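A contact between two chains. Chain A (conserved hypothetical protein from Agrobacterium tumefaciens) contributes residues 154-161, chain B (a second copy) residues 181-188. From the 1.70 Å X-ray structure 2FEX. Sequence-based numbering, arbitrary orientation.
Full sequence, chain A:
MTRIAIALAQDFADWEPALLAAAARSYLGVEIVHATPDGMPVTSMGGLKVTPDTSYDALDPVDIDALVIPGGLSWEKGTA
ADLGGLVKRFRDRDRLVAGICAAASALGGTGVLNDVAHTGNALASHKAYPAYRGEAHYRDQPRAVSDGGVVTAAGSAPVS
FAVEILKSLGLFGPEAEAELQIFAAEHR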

# COMPACT_ATOMS: atom_id res chain seq x y z
N ALA A 154 -10.20 3.90 10.18
CA ALA A 154 -11.01 3.53 9.02
C ALA A 154 -9.98 3.15 7.92
O ALA A 154 -8.80 3.61 7.96
CB ALA A 154 -11.79 4.74 8.61
N GLY A 155 -10.46 2.42 6.93
CA GLY A 155 -9.64 2.08 5.78
C GLY A 155 -9.15 3.31 5.02
O GLY A 155 -8.13 3.24 4.34
N SER A 156 -9.88 4.43 5.15
CA SER A 156 -9.47 5.69 4.51
C SER A 156 -8.29 6.41 5.21
O SER A 156 -7.87 7.49 4.75
CB SER A 156 -10.69 6.65 4.51
OG SER A 156 -11.21 6.73 5.85
N ALA A 157 -7.81 5.85 6.33
CA ALA A 157 -6.80 6.58 7.14
C ALA A 157 -5.50 5.75 7.31
O ALA A 157 -5.03 5.60 8.45
CB ALA A 157 -7.37 6.93 8.53
N PRO A 158 -4.91 5.29 6.20
CA PRO A 158 -3.69 4.49 6.37
C PRO A 158 -2.51 5.27 6.94
O PRO A 158 -1.64 4.67 7.60
CB PRO A 158 -3.39 4.00 4.93
CG PRO A 158 -3.97 5.07 4.01
CD PRO A 158 -5.25 5.48 4.76
N VAL A 159 -2.44 6.57 6.66
CA VAL A 159 -1.27 7.35 7.12
C VAL A 159 -1.32 7.52 8.64
O VAL A 159 -0.35 7.24 9.32
CB VAL A 159 -1.15 8.69 6.40
CG1 VAL A 159 0.13 9.39 6.91
CG2 VAL A 159 -1.12 8.40 4.87
N SER A 160 -2.45 8.01 9.18
CA SER A 160 -2.52 8.23 10.61
C SER A 160 -2.51 6.88 11.38
O SER A 160 -2.03 6.84 12.51
CB SER A 160 -3.71 9.09 11.01
OG SER A 160 -4.93 8.52 10.54
N PHE A 161 -2.98 5.83 10.72
CA PHE A 161 -2.87 4.47 11.32
C PHE A 161 -1.38 4.17 11.56
O PHE A 161 -0.96 3.79 12.69
CB PHE A 161 -3.48 3.45 10.37
CG PHE A 161 -3.58 2.04 10.94
CD1 PHE A 161 -4.28 1.79 12.12
CD2 PHE A 161 -2.99 0.98 10.24
CE1 PHE A 161 -4.45 0.44 12.58
CE2 PHE A 161 -3.14 -0.39 10.70
CZ PHE A 161 -3.84 -0.62 11.90
N GLN B 181 -11.84 8.67 -3.49
CA GLN B 181 -11.94 10.06 -2.95
C GLN B 181 -11.84 10.15 -1.41
O GLN B 181 -11.79 11.25 -0.85
CB GLN B 181 -13.25 10.76 -3.41
CG GLN B 181 -14.51 10.10 -2.79
CD GLN B 181 -15.84 10.64 -3.34
OE1 GLN B 181 -15.87 11.43 -4.29
NE2 GLN B 181 -16.96 10.20 -2.73
N ILE B 182 -11.70 9.00 -0.75
CA ILE B 182 -11.90 8.92 0.71
C ILE B 182 -10.62 9.28 1.48
O ILE B 182 -10.66 9.46 2.70
CB ILE B 182 -12.38 7.51 1.12
CG1 ILE B 182 -11.34 6.41 0.80
CG2 ILE B 182 -13.72 7.18 0.43
CD1 ILE B 182 -11.73 4.96 1.32
N PHE B 183 -9.51 9.31 0.76
CA PHE B 183 -8.14 9.44 1.37
C PHE B 183 -7.70 10.82 1.79
O PHE B 183 -6.71 10.99 2.52
CB PHE B 183 -7.12 8.75 0.46
CG PHE B 183 -7.38 7.28 0.37
CD1 PHE B 183 -6.99 6.44 1.45
CD2 PHE B 183 -8.09 6.74 -0.70
CE1 PHE B 183 -7.24 5.05 1.40
CE2 PHE B 183 -8.39 5.37 -0.74
CZ PHE B 183 -7.94 4.51 0.34
N ALA B 184 -8.45 11.85 1.37
CA ALA B 184 -8.07 13.21 1.68
C ALA B 184 -8.44 13.59 3.13
O ALA B 184 -7.77 14.43 3.74
CB ALA B 184 -8.80 14.17 0.73
N ALA B 185 -9.52 12.99 3.64
CA ALA B 185 -10.12 13.45 4.90
C ALA B 185 -9.13 13.42 6.07
O ALA B 185 -9.15 14.32 6.92
CB ALA B 185 -11.39 12.62 5.21
N GLU B 186 -8.22 12.43 6.09
CA GLU B 186 -7.32 12.31 7.25
C GLU B 186 -6.18 13.36 7.19
O GLU B 186 -5.39 13.47 8.14
CB GLU B 186 -6.71 10.90 7.41
CG GLU B 186 -5.75 10.53 6.27
CD GLU B 186 -4.87 9.32 6.63
OE1 GLU B 186 -4.60 9.15 7.82
OE2 GLU B 186 -4.46 8.56 5.74
N HIS B 187 -6.16 14.13 6.09
CA HIS B 187 -5.14 15.18 5.91
C HIS B 187 -5.66 16.59 6.14
O HIS B 187 -4.89 17.56 6.06
CB HIS B 187 -4.38 15.02 4.58
CG HIS B 187 -3.71 13.68 4.45
ND1 HIS B 187 -2.58 13.35 5.17
CD2 HIS B 187 -4.03 12.60 3.71
CE1 HIS B 187 -2.23 12.11 4.87
NE2 HIS B 187 -3.10 11.63 3.99
N ARG B 188 -6.95 16.71 6.38
CA ARG B 188 -7.57 18.04 6.65
C ARG B 188 -7.24 18.60 8.03
O ARG B 188 -7.00 17.85 8.99
CB ARG B 188 -9.09 17.97 6.51
CG ARG B 188 -9.53 17.63 5.10
CD ARG B 188 -8.41 17.89 4.12
NE ARG B 188 -8.69 17.38 2.79
CZ ARG B 188 -8.77 18.14 1.70
NH1 ARG B 188 -8.57 19.46 1.78
NH2 ARG B 188 -9.04 17.59 0.53
O HOH W 1 -8.96 9.95 4.89

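The contact centres on the carboxylate of E186(B), which meets the first turn of the helix beginning at P158(A). Its OE2 accepts a hydrogen bond from V159(A) N (3.0 Å), and its OE1 accepts two, from S160(A) N and from S160(A) OG, each at 2.8 Å. Amides at the start of a helix have no preceding carbonyl to bind, so an acidic side chain from the partner chain suits them well. E186(B) points toward chain A; with chi1 p and chi2 t its carboxylate reaches the helix start, and the residue is buried, while the p rotamer of S160(A) brings its hydroxyl to the same oxygen as its amide. P158(A) has no amide hydrogen to offer, and its CD simply packs 3.3 Å from E186(B) OE2.

A water extends the polar network between the backbones: it donates to S156(A) O (2.7 Å) and I182(B) O (2.8 Å) and accepts from E186(B) N (2.9 Å).

Around these hydrogen bonds, packing completes the contact. In an apolar contact, P158(A) CD meets the edge of the F183(B) ring, 3.9 Å from CD1, and V159(A) CG2 approaches the edge of the H187(B) ring, 3.9 Å from CE1. S156(A) places CB 3.3 Å from I182(B) O and 3.8 Å from I182(B) CD1. The surface buried between the two stretches is 377 Å², both sides summed.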